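Local coordinates for macro domain-containing protein (Thermosipho africanus, PDB 7OMU), which joins a DarT-family domain and a macro domain in one chain, with adenosine-5-diphosphoribose bound in the macro domain pocket of this model, at residues Lys67-Leu73 with Ala130-Ile136; Ile122-Asn128 with Arg165-Cys171; Ile348-Pro354 with Ile381-Tyr386. The protein carries 1 engineered substitution. Residues are numbered along the deposited sequence.

Contact 1: Lys67-Leu73 with Ala130-Ile136; sequences KRKSRLL and ASSETQI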
loop_
_atom_site.group_PDB
_atom_site.type_symbol
_atom_site.label_atom_id
_atom_site.label_comp_id
_atom_site.label_asym_id
_atom_site.label_seq_id
_atom_site.Cartn_x
_atom_site.Cartn_y
_atom_site.Cartn_z
ATOM N N LYS A 67 20.541 12.940 5.112
ATOM C CA LYS A 67 20.964 11.512 5.064
ATOM C C LYS A 67 21.481 11.170 3.660
ATOM O O LYS A 67 22.528 10.501 3.568
ATOM C CB LYS A 67 19.809 10.580 5.443
ATOM C CG LYS A 67 20.235 9.171 5.833
ATOM C CD LYS A 67 19.079 8.215 6.064
ATOM C CE LYS A 67 19.449 7.019 6.918
ATOM N NZ LYS A 67 20.402 6.114 6.232
ATOM N N ARG A 68 20.765 11.609 2.618
ATOM C CA ARG A 68 21.060 11.307 1.189
ATOM C C ARG A 68 22.354 12.015 0.768
ATOM O O ARG A 68 23.162 11.392 0.048
ATOM C CB ARG A 68 19.908 11.746 0.278
ATOM C CG ARG A 68 18.580 11.044 0.528
ATOM C CD ARG A 68 18.567 9.614 0.029
ATOM N NE ARG A 68 18.124 9.462 -1.349
ATOM C CZ ARG A 68 16.853 9.443 -1.744
ATOM N NH1 ARG A 68 15.868 9.591 -0.870
ATOM N NH2 ARG A 68 16.574 9.278 -3.026
ATOM N N LYS A 69 22.536 13.270 1.190
ATOM C CA LYS A 69 23.750 14.078 0.898
ATOM C C LYS A 69 24.971 13.411 1.541
ATOM O O LYS A 69 25.989 13.244 0.837
ATOM C CB LYS A 69 23.570 15.515 1.394
ATOM C CG LYS A 69 22.576 16.342 0.585
ATOM C CD LYS A 69 22.185 17.657 1.230
ATOM C CE LYS A 69 23.036 18.830 0.790
ATOM N NZ LYS A 69 22.949 19.960 1.746
ATOM N N SER A 70 24.849 13.020 2.814
ATOM C CA SER A 70 25.944 12.508 3.682
ATOM C C SER A 70 26.436 11.126 3.221
ATOM O O SER A 70 27.520 10.705 3.683
ATOM C CB SER A 70 25.500 12.473 5.120
ATOM O OG SER A 70 24.304 11.722 5.254
ATOM N N ARG A 71 25.673 10.441 2.364
ATOM C CA ARG A 71 26.073 9.157 1.724
ATOM C C ARG A 71 27.019 9.449 0.553
ATOM O O ARG A 71 26.585 10.156 -0.380
ATOM C CB ARG A 71 24.830 8.405 1.238
ATOM C CG ARG A 71 25.094 6.999 0.720
ATOM C CD ARG A 71 25.438 6.031 1.834
ATOM N NE ARG A 71 24.994 4.674 1.545
ATOM C CZ ARG A 71 25.595 3.825 0.716
ATOM N NH1 ARG A 71 26.689 4.182 0.060
ATOM N NH2 ARG A 71 25.094 2.610 0.548
ATOM N N LEU A 72 28.256 8.939 0.608
ATOM C CA LEU A 72 29.248 9.024 -0.505
ATOM C C LEU A 72 29.320 7.667 -1.219
ATOM O O LEU A 72 28.850 6.674 -0.635
ATOM C CB LEU A 72 30.616 9.486 0.025
ATOM C CG LEU A 72 31.384 8.510 0.921
ATOM C CD1 LEU A 72 32.342 7.631 0.120
ATOM C CD2 LEU A 72 32.156 9.266 1.995
ATOM N N LEU A 73 29.864 7.646 -2.442
ATOM C CA LEU A 73 29.935 6.465 -3.351
ATOM C C LEU A 73 31.361 6.318 -3.895
ATOM O O LEU A 73 32.205 7.180 -3.581
ATOM C CB LEU A 73 28.940 6.670 -4.498
ATOM C CG LEU A 73 27.467 6.747 -4.104
ATOM C CD1 LEU A 73 26.638 7.387 -5.208
ATOM C CD2 LEU A 73 26.932 5.364 -3.770
ATOM N N ALA A 130 20.127 5.297 0.477
ATOM C CA ALA A 130 20.626 5.980 1.698
ATOM C C ALA A 130 21.165 4.960 2.713
ATOM O O ALA A 130 22.308 5.153 3.175
ATOM C CB ALA A 130 19.535 6.823 2.310
ATOM N N SER A 131 20.379 3.924 3.040
ATOM C CA SER A 131 20.697 2.886 4.058
ATOM C C SER A 131 22.101 2.305 3.837
ATOM O O SER A 131 22.452 2.030 2.670
ATOM C CB SER A 131 19.658 1.796 4.066
ATOM O OG SER A 131 20.067 0.711 4.891
ATOM N N SER A 132 22.860 2.122 4.930
ATOM C CA SER A 132 24.215 1.504 4.970
ATOM C C SER A 132 24.161 0.078 4.420
ATOM O O SER A 132 25.024 -0.283 3.605
ATOM C CB SER A 132 24.765 1.477 6.375
ATOM O OG SER A 132 25.250 2.748 6.766
ATOM N N GLU A 133 23.179 -0.696 4.886
ATOM C CA GLU A 133 22.991 -2.129 4.551
ATOM C C GLU A 133 22.852 -2.303 3.031
ATOM O O GLU A 133 23.260 -3.368 2.529
ATOM C CB GLU A 133 21.771 -2.661 5.302
ATOM C CG GLU A 133 21.703 -4.177 5.363
ATOM C CD GLU A 133 22.471 -4.809 6.513
ATOM O OE1 GLU A 133 23.715 -4.686 6.536
ATOM O OE2 GLU A 133 21.818 -5.419 7.388
ATOM N N THR A 134 22.309 -1.304 2.323
ATOM C CA THR A 134 22.080 -1.333 0.850
ATOM C C THR A 134 23.420 -1.304 0.107
ATOM O O THR A 134 24.338 -0.594 0.561
ATOM C CB THR A 134 21.180 -0.176 0.390
ATOM O OG1 THR A 134 19.867 -0.421 0.891
ATOM C CG2 THR A 134 21.105 -0.018 -1.114
ATOM N N GLN A 135 23.491 -2.026 -1.015
ATOM C CA GLN A 135 24.678 -2.138 -1.898
ATOM C C GLN A 135 24.355 -1.551 -3.275
ATOM O O GLN A 135 23.435 -2.074 -3.936
ATOM C CB GLN A 135 25.079 -3.605 -2.045
ATOM C CG GLN A 135 25.333 -4.296 -0.716
ATOM C CD GLN A 135 26.442 -5.317 -0.812
ATOM O OE1 GLN A 135 27.398 -5.166 -1.575
ATOM N NE2 GLN A 135 26.331 -6.371 -0.022
ATOM N N ILE A 136 25.109 -0.528 -3.689
ATOM C CA ILE A 136 25.029 0.096 -5.042
ATOM C C ILE A 136 26.078 -0.569 -5.934
ATOM O O ILE A 136 27.253 -0.606 -5.528
ATOM C CB ILE A 136 25.241 1.620 -4.971
ATOM C CG1 ILE A 136 24.241 2.289 -4.031
ATOM C CG2 ILE A 136 25.199 2.229 -6.357
ATOM C CD1 ILE A 136 24.759 2.490 -2.640
#
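The Arg-71 side chain, reaching out from just beyond the end of helix 62-70, lies over the bend at Ala-130 to Ser-132 and points its guanidinium at the loop's backbone carbonyls. Arg-71 NE donates to Ala-130 O at 3.2 Å. Arg-71 NH2 makes a weak, long bond to Ser-131 O at 3.4 Å, though with a nearly straight N-H...O angle of 166°. Both oxygens, and Thr-134 O as well, sit at the edge of the guanidinium near its plane; Arg-71 NH2 comes within 3.3 Å of Thr-134 O, but the angle is too poor for a bond. The charge is thus met by main-chain oxygens, while a weak bond from Arg-71 NH1 to Leu-72 O (3.4 Å) ties the group back to its own segment. This region belongs to the DarT-family part of the chain: residues 130-135 lie in the long connection between antiparallel neighbours 123-125 and 136-138, Ile-136 opens the second strand, and residues 67-73 run from helix 62-70 into the short strand 72-73. Beside this polar group, helix 62-70 adds apolar contacts. Ala-130 CB, on a buried residue, meets Arg-68 CD at 3.7 Å and Lys-67 CD at 4.0 Å, so the aliphatic parts of two long side chains both rest on one methyl. At the far end, Leu-73 CD2 packs on Ile-136 CD1 at 3.8 Å, and the same CD1 approaches Arg-71 NH2 to 3.2 Å. Ile-136 also touches Leu-123 and Thr-125 of the neighbouring strand, and the Thr-134 hydroxyl is engaged with Asn-128 O.

Contact 2: Ile122-Asn128 with Arg165-Cys171; sequences ILITDGN and RKIMAAC. Engineered in segment 165-171: Ala-170 (natural residue Glu).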
loop_
_atom_site.group_PDB
_atom_site.type_symbol
_atom_site.label_atom_id
_atom_site.label_comp_id
_atom_site.label_asym_id
_atom_site.label_seq_id
_atom_site.Cartn_x
_atom_site.Cartn_y
_atom_site.Cartn_z
ATOM N N ILE A 122 25.171 4.540 -15.330
ATOM C CA ILE A 122 24.118 4.447 -14.277
ATOM C C ILE A 122 24.595 3.493 -13.187
ATOM O O ILE A 122 25.555 2.737 -13.426
ATOM C CB ILE A 122 22.769 3.971 -14.849
ATOM C CG1 ILE A 122 22.842 2.526 -15.354
ATOM C CG2 ILE A 122 22.273 4.940 -15.907
ATOM C CD1 ILE A 122 21.496 1.875 -15.550
ATOM N N LEU A 123 23.898 3.522 -12.051
ATOM C CA LEU A 123 24.091 2.604 -10.902
ATOM C C LEU A 123 22.736 1.996 -10.533
ATOM O O LEU A 123 21.699 2.623 -10.830
ATOM C CB LEU A 123 24.689 3.385 -9.730
ATOM C CG LEU A 123 25.934 4.207 -10.047
ATOM C CD1 LEU A 123 26.276 5.129 -8.892
ATOM C CD2 LEU A 123 27.115 3.315 -10.370
ATOM N N ILE A 124 22.767 0.811 -9.923
ATOM C CA ILE A 124 21.567 0.041 -9.493
ATOM C C ILE A 124 21.782 -0.398 -8.044
ATOM O O ILE A 124 22.803 -1.060 -7.764
ATOM C CB ILE A 124 21.312 -1.131 -10.458
ATOM C CG1 ILE A 124 20.917 -0.605 -11.841
ATOM C CG2 ILE A 124 20.271 -2.088 -9.898
ATOM C CD1 ILE A 124 20.795 -1.664 -12.907
ATOM N N THR A 125 20.858 -0.009 -7.165
ATOM C CA THR A 125 20.857 -0.330 -5.715
ATOM C C THR A 125 20.004 -1.586 -5.491
ATOM O O THR A 125 19.047 -1.796 -6.264
ATOM C CB THR A 125 20.339 0.866 -4.908
ATOM O OG1 THR A 125 18.915 0.895 -5.021
ATOM C CG2 THR A 125 20.915 2.184 -5.375
ATOM N N ASP A 126 20.338 -2.386 -4.474
ATOM C CA ASP A 126 19.559 -3.591 -4.080
ATOM C C ASP A 126 18.512 -3.184 -3.036
ATOM O O ASP A 126 17.820 -4.078 -2.517
ATOM C CB ASP A 126 20.475 -4.718 -3.588
ATOM C CG ASP A 126 21.173 -4.439 -2.266
ATOM O OD1 ASP A 126 21.282 -3.254 -1.895
ATOM O OD2 ASP A 126 21.613 -5.410 -1.621
ATOM N N GLY A 127 18.411 -1.885 -2.743
ATOM C CA GLY A 127 17.439 -1.323 -1.788
ATOM C C GLY A 127 17.585 0.183 -1.658
ATOM O O GLY A 127 18.151 0.801 -2.578
ATOM N N ASN A 128 17.084 0.746 -0.553
ATOM C CA ASN A 128 17.148 2.192 -0.216
ATOM C C ASN A 128 18.601 2.664 -0.354
ATOM O O ASN A 128 19.442 2.212 0.440
ATOM C CB ASN A 128 16.600 2.449 1.187
ATOM C CG ASN A 128 16.437 3.919 1.505
ATOM O OD1 ASN A 128 17.243 4.748 1.091
ATOM N ND2 ASN A 128 15.399 4.249 2.251
ATOM N N ARG A 165 13.630 -2.115 3.207
ATOM C CA ARG A 165 14.828 -1.564 2.525
ATOM C C ARG A 165 14.732 -1.907 1.034
ATOM O O ARG A 165 14.707 -0.974 0.221
ATOM C CB ARG A 165 16.096 -2.119 3.181
ATOM C CG ARG A 165 17.393 -1.497 2.687
ATOM C CD ARG A 165 18.600 -2.153 3.337
ATOM N NE ARG A 165 18.624 -3.599 3.166
ATOM C CZ ARG A 165 18.941 -4.237 2.040
ATOM N NH1 ARG A 165 19.278 -3.565 0.949
ATOM N NH2 ARG A 165 18.920 -5.559 2.010
ATOM N N LYS A 166 14.609 -3.198 0.711
ATOM C CA LYS A 166 14.732 -3.765 -0.663
ATOM C C LYS A 166 13.726 -3.132 -1.633
ATOM O O LYS A 166 14.089 -2.961 -2.803
ATOM C CB LYS A 166 14.546 -5.286 -0.643
ATOM C CG LYS A 166 15.661 -6.055 0.053
ATOM C CD LYS A 166 15.493 -7.556 0.013
ATOM C CE LYS A 166 16.436 -8.256 0.970
ATOM N NZ LYS A 166 16.567 -9.699 0.665
ATOM N N ILE A 167 12.510 -2.821 -1.182
ATOM C CA ILE A 167 11.392 -2.360 -2.063
ATOM C C ILE A 167 11.715 -0.979 -2.654
ATOM O O ILE A 167 11.158 -0.637 -3.720
ATOM C CB ILE A 167 10.051 -2.361 -1.306
ATOM C CG1 ILE A 167 8.882 -2.176 -2.274
ATOM C CG2 ILE A 167 10.035 -1.317 -0.194
ATOM C CD1 ILE A 167 7.531 -2.387 -1.647
ATOM N N MET A 168 12.592 -0.216 -2.001
ATOM C CA MET A 168 13.056 1.107 -2.488
ATOM C C MET A 168 14.362 0.948 -3.270
ATOM O O MET A 168 15.094 1.945 -3.402
ATOM C CB MET A 168 13.251 2.064 -1.311
ATOM C CG MET A 168 11.948 2.407 -0.648
ATOM S SD MET A 168 12.127 3.695 0.579
ATOM C CE MET A 168 12.593 2.710 2.005
ATOM N N ALA A 169 14.640 -0.254 -3.780
ATOM C CA ALA A 169 15.664 -0.487 -4.822
ATOM C C ALA A 169 15.386 0.494 -5.959
ATOM O O ALA A 169 14.187 0.774 -6.228
ATOM C CB ALA A 169 15.641 -1.917 -5.312
ATOM N N ALA A 170 16.450 1.007 -6.578
ATOM C CA ALA A 170 16.388 2.139 -7.527
ATOM C C ALA A 170 17.533 2.059 -8.536
ATOM O O ALA A 170 18.552 1.393 -8.260
ATOM C CB ALA A 170 16.433 3.444 -6.768
ATOM N N CYS A 171 17.331 2.729 -9.669
ATOM C CA CYS A 171 18.344 3.016 -10.711
ATOM C C CYS A 171 18.790 4.469 -10.548
ATOM O O CYS A 171 17.937 5.357 -10.711
ATOM C CB CYS A 171 17.750 2.781 -12.092
ATOM S SG CYS A 171 18.763 3.448 -13.431
#
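Backbone hydrogen bonding sets the frame. Thr-125 N donates to Ala-170 O at 2.9 Å and 173°, next to the antiparallel non-hydrogen-bonded pair Ile-124 and Cys-171. Further along, Asn-128 N donates to Arg-165 O at 3.0 Å, just ahead of the type I turn from Lys-166 to Ala-169 that leads from helix to strand. One side-chain hydroxyl joins this network: Thr-125 OG1 accepts from Ala-170 N (2.9 Å) and donates to Gly-127 O (2.6 Å). CA-H...O contacts fill the intervals, among them Cys-171 CA to Leu-123 O at 3.4 Å and Ala-169 CA to Gly-127 O at 3.6 Å. The charged element is a long salt bridge, Asp-126 OD1 to Arg-165 NH1 at 3.5 Å; OD1 is held more strongly by Gln-135 N. Close packing dominates at Gly-127, whose CA lies 3.8 Å from Lys-166 CA and where a CB would clash with Arg-165 NH1. Apolar contact is modest: Ile-122 CD1 meets Cys-171 SG at 3.8 Å. Ala-170 is an engineered substitution for Glu. Within the four-stranded antiparallel sheet of the DarT-family region, strand 123-125 is flanked by 170-174 and 136-138, strand 82-86 continues beyond 170-174, and helix 145-148 packs against Ile-124 and Ala-169.

Contact 3: Ile348-Pro354 with Ile381-Tyr386; sequences IKSLAVP and IPVQIY. With APR (adenosine-5-diphosphoribose), chain C.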
loop_
_atom_site.group_PDB
_atom_site.type_symbol
_atom_site.label_atom_id
_atom_site.label_comp_id
_atom_site.label_asym_id
_atom_site.label_seq_id
_atom_site.Cartn_x
_atom_site.Cartn_y
_atom_site.Cartn_z
ATOM N N ILE A 348 -14.895 0.962 18.874
ATOM C CA ILE A 348 -14.530 0.803 17.436
ATOM C C ILE A 348 -15.035 2.040 16.681
ATOM O O ILE A 348 -16.265 2.189 16.569
ATOM C CB ILE A 348 -15.111 -0.512 16.871
ATOM C CG1 ILE A 348 -14.452 -1.737 17.510
ATOM C CG2 ILE A 348 -14.998 -0.554 15.356
ATOM C CD1 ILE A 348 -15.079 -3.058 17.124
ATOM N N LYS A 349 -14.121 2.886 16.190
ATOM C CA LYS A 349 -14.430 4.173 15.505
ATOM C C LYS A 349 -14.796 3.908 14.042
ATOM O O LYS A 349 -15.680 4.610 13.527
ATOM C CB LYS A 349 -13.239 5.137 15.546
ATOM C CG LYS A 349 -12.701 5.466 16.931
ATOM C CD LYS A 349 -13.689 6.160 17.823
ATOM C CE LYS A 349 -13.057 6.659 19.106
ATOM N NZ LYS A 349 -14.066 7.259 20.013
ATOM N N SER A 350 -14.109 2.968 13.392
ATOM C CA SER A 350 -14.323 2.587 11.971
ATOM C C SER A 350 -13.815 1.158 11.742
ATOM O O SER A 350 -12.948 0.706 12.505
ATOM C CB SER A 350 -13.676 3.580 11.035
ATOM O OG SER A 350 -12.281 3.684 11.266
ATOM N N LEU A 351 -14.347 0.469 10.735
ATOM C CA LEU A 351 -14.210 -1.002 10.589
ATOM C C LEU A 351 -13.924 -1.385 9.128
ATOM O O LEU A 351 -14.630 -0.901 8.221
ATOM C CB LEU A 351 -15.508 -1.639 11.095
ATOM C CG LEU A 351 -15.498 -3.159 11.210
ATOM C CD1 LEU A 351 -14.525 -3.617 12.282
ATOM C CD2 LEU A 351 -16.892 -3.675 11.504
ATOM N N ALA A 352 -12.913 -2.225 8.919
ATOM C CA ALA A 352 -12.662 -2.957 7.661
ATOM C C ALA A 352 -12.832 -4.453 7.941
ATOM O O ALA A 352 -12.060 -4.993 8.746
ATOM C CB ALA A 352 -11.282 -2.646 7.132
ATOM N N VAL A 353 -13.831 -5.085 7.328
ATOM C CA VAL A 353 -14.010 -6.566 7.352
ATOM C C VAL A 353 -13.711 -7.084 5.948
ATOM O O VAL A 353 -14.140 -6.488 4.959
ATOM C CB VAL A 353 -15.416 -6.978 7.834
ATOM C CG1 VAL A 353 -15.767 -6.362 9.181
ATOM C CG2 VAL A 353 -16.492 -6.629 6.826
ATOM N N PRO A 354 -12.951 -8.194 5.811
ATOM C CA PRO A 354 -12.804 -8.866 4.526
ATOM C C PRO A 354 -14.041 -9.728 4.276
ATOM O O PRO A 354 -14.711 -10.056 5.228
ATOM C CB PRO A 354 -11.557 -9.731 4.730
ATOM C CG PRO A 354 -11.622 -10.101 6.191
ATOM C CD PRO A 354 -12.207 -8.881 6.877
ATOM N N ILE A 381 -20.938 3.832 12.100
ATOM C CA ILE A 381 -19.506 4.205 11.887
ATOM C C ILE A 381 -19.122 3.835 10.457
ATOM O O ILE A 381 -19.795 3.014 9.838
ATOM C CB ILE A 381 -18.598 3.492 12.909
ATOM C CG1 ILE A 381 -18.839 1.978 12.936
ATOM C CG2 ILE A 381 -18.754 4.111 14.287
ATOM C CD1 ILE A 381 -17.744 1.192 13.616
ATOM N N PRO A 382 -18.036 4.410 9.892
ATOM C CA PRO A 382 -17.538 3.987 8.584
ATOM C C PRO A 382 -17.227 2.483 8.574
ATOM O O PRO A 382 -16.619 2.008 9.512
ATOM C CB PRO A 382 -16.256 4.808 8.385
ATOM C CG PRO A 382 -16.435 6.008 9.288
ATOM C CD PRO A 382 -17.237 5.500 10.468
ATOM N N VAL A 383 -17.681 1.773 7.540
ATOM C CA VAL A 383 -17.474 0.305 7.377
ATOM C C VAL A 383 -17.099 0.027 5.921
ATOM O O VAL A 383 -17.845 0.458 5.020
ATOM C CB VAL A 383 -18.724 -0.494 7.780
ATOM C CG1 VAL A 383 -18.551 -1.975 7.491
ATOM C CG2 VAL A 383 -19.085 -0.274 9.238
ATOM N N GLN A 384 -15.990 -0.681 5.712
ATOM C CA GLN A 384 -15.531 -1.123 4.372
ATOM C C GLN A 384 -15.528 -2.655 4.331
ATOM O O GLN A 384 -14.709 -3.268 5.033
ATOM C CB GLN A 384 -14.150 -0.543 4.078
ATOM C CG GLN A 384 -14.140 0.972 4.033
ATOM C CD GLN A 384 -12.806 1.529 3.610
ATOM O OE1 GLN A 384 -11.765 0.899 3.781
ATOM N NE2 GLN A 384 -12.832 2.732 3.060
ATOM N N ILE A 385 -16.443 -3.241 3.561
ATOM C CA ILE A 385 -16.406 -4.687 3.211
ATOM C C ILE A 385 -15.455 -4.819 2.022
ATOM O O ILE A 385 -15.727 -4.204 0.967
ATOM C CB ILE A 385 -17.811 -5.238 2.910
ATOM C CG1 ILE A 385 -18.718 -5.146 4.139
ATOM C CG2 ILE A 385 -17.723 -6.659 2.386
ATOM C CD1 ILE A 385 -20.133 -5.621 3.898
ATOM N N TYR A 386 -14.363 -5.562 2.204
ATOM C CA TYR A 386 -13.291 -5.725 1.192
ATOM C C TYR A 386 -13.590 -6.972 0.367
ATOM O O TYR A 386 -13.477 -8.099 0.903
ATOM C CB TYR A 386 -11.918 -5.730 1.862
ATOM C CG TYR A 386 -11.335 -4.347 1.976
ATOM C CD1 TYR A 386 -11.674 -3.506 3.026
ATOM C CD2 TYR A 386 -10.496 -3.855 0.992
ATOM C CE1 TYR A 386 -11.166 -2.221 3.112
ATOM C CE2 TYR A 386 -9.971 -2.577 1.068
ATOM C CZ TYR A 386 -10.312 -1.754 2.127
ATOM O OH TYR A 386 -9.799 -0.493 2.181
HETATM N N1 APR C . -7.420 -6.955 1.371
HETATM C C2 APR C . -8.674 -7.372 1.144
HETATM N N3 APR C . -9.133 -8.610 0.966
HETATM C C4 APR C . -8.129 -9.500 1.041
HETATM C C5 APR C . -6.795 -9.229 1.263
HETATM C C6 APR C . -6.431 -7.878 1.436
HETATM N N6 APR C . -5.185 -7.467 1.657
HETATM N N7 APR C . -6.061 -10.409 1.273
HETATM C C8 APR C . -6.946 -11.355 1.061
HETATM N N9 APR C . -8.224 -10.859 0.908
HETATM C "C1'" APR C . -9.459 -11.608 0.660
HETATM C "C2'" APR C . -9.259 -12.896 -0.135
HETATM O "O2'" APR C . -9.425 -12.669 -1.518
HETATM C "C3'" APR C . -10.327 -13.840 0.436
HETATM O "O3'" APR C . -11.380 -14.039 -0.498
HETATM O "O4'" APR C . -9.994 -11.988 1.904
HETATM C "C4'" APR C . -10.830 -13.157 1.720
HETATM C "C5'" APR C . -10.801 -13.999 2.977
HETATM O "O5'" APR C . -9.433 -14.405 3.286
HETATM P PA APR C . -9.094 -15.853 3.913
HETATM O O1A APR C . -7.918 -15.731 4.826
HETATM O O2A APR C . -9.010 -16.863 2.816
HETATM O O3A APR C . -10.396 -16.157 4.809
HETATM P PB APR C . -11.353 -17.432 5.024
HETATM O O1B APR C . -11.890 -17.844 3.693
HETATM O O2B APR C . -12.335 -17.119 6.104
HETATM O O5D APR C . -10.310 -18.540 5.550
HETATM C C5D APR C . -9.959 -18.600 6.963
HETATM O O4D APR C . -7.671 -19.219 6.504
HETATM O O1D APR C . -7.032 -17.083 7.087
HETATM C C1D APR C . -6.890 -18.420 7.402
HETATM O O2D APR C . -6.450 -18.966 9.787
HETATM C C2D APR C . -7.438 -18.688 8.813
HETATM O O3D APR C . -7.799 -21.113 8.771
HETATM C C3D APR C . -8.420 -19.843 8.629
HETATM C C4D APR C . -8.876 -19.630 7.181
#
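The Ile-381 side chain is the main bump at the entrance to this strand pair. Ile-381 CD1 plugs the hollow formed where residues 348-351 bend into their strand, 3.4 Å from Ile-348 O, 3.7 Å from Ile-348 CG2 and 4.4 Å from Leu-351 CB. Beside it, Ser-350 CB and Pro-382 CB meet at 3.9 Å. Strands 351-354 and 383-386 then run parallel, their axes 4.7 Å apart at 17°, joined by a ladder of four bonds: Leu-351 N to Pro-382 O (3.0 Å), Gln-384 N to Leu-351 O (2.9 Å), Val-353 N to Gln-384 O (3.1 Å) and Tyr-386 N to Val-353 O (2.9 Å). On one face Leu-351, Val-353, Val-383 and Ile-385 form a branched apolar surface, with Val-353 CG2 against Ile-385 CG1 at 3.8 Å; Met-372 of helix 365-376 rests on both of these residues. On the other face the small Ala-352 makes a shallow place for the Tyr-386 ring, Ala-352 CB lying 4.0 Å from Tyr-386 CE1, and Tyr-386 OH donates to Gln-384 OE1 at 2.9 Å. At the strand ends, Tyr-386 CB lies 3.7 Å from C2 of adenosine-5-diphosphoribose and Pro-354 CB 3.9 Å from its O4'. Strand 351-354, helix 365-376 and strand 383-386 make a beta-alpha-beta unit, whose carboxyl-terminal strand ends line the ligand pocket, as is characteristic of macro domains.

Contacts 1 and 2 belong to the DarT-family region and touch each other: their segments alternate along the chain, and the connection between strands 123-125 and 136-138 serves both, with Gln-135 N meeting Asp-126 OD1 at 2.7 Å. Contact 2 is a buried sheet pairing with a turn, whereas contact 1 is partly buried, nearer the outside, and combines one arginine reaching loop carbonyls with a few apolar contacts. Contact 3 is also buried, but lies across the chain's centre in the macro domain, its centre about 40 Å from that of contact 1 and 36 Å from that of contact 2. Its regular parallel ladder contrasts with the single antiparallel bridge of contact 2, and it alone of the three meets the ligand.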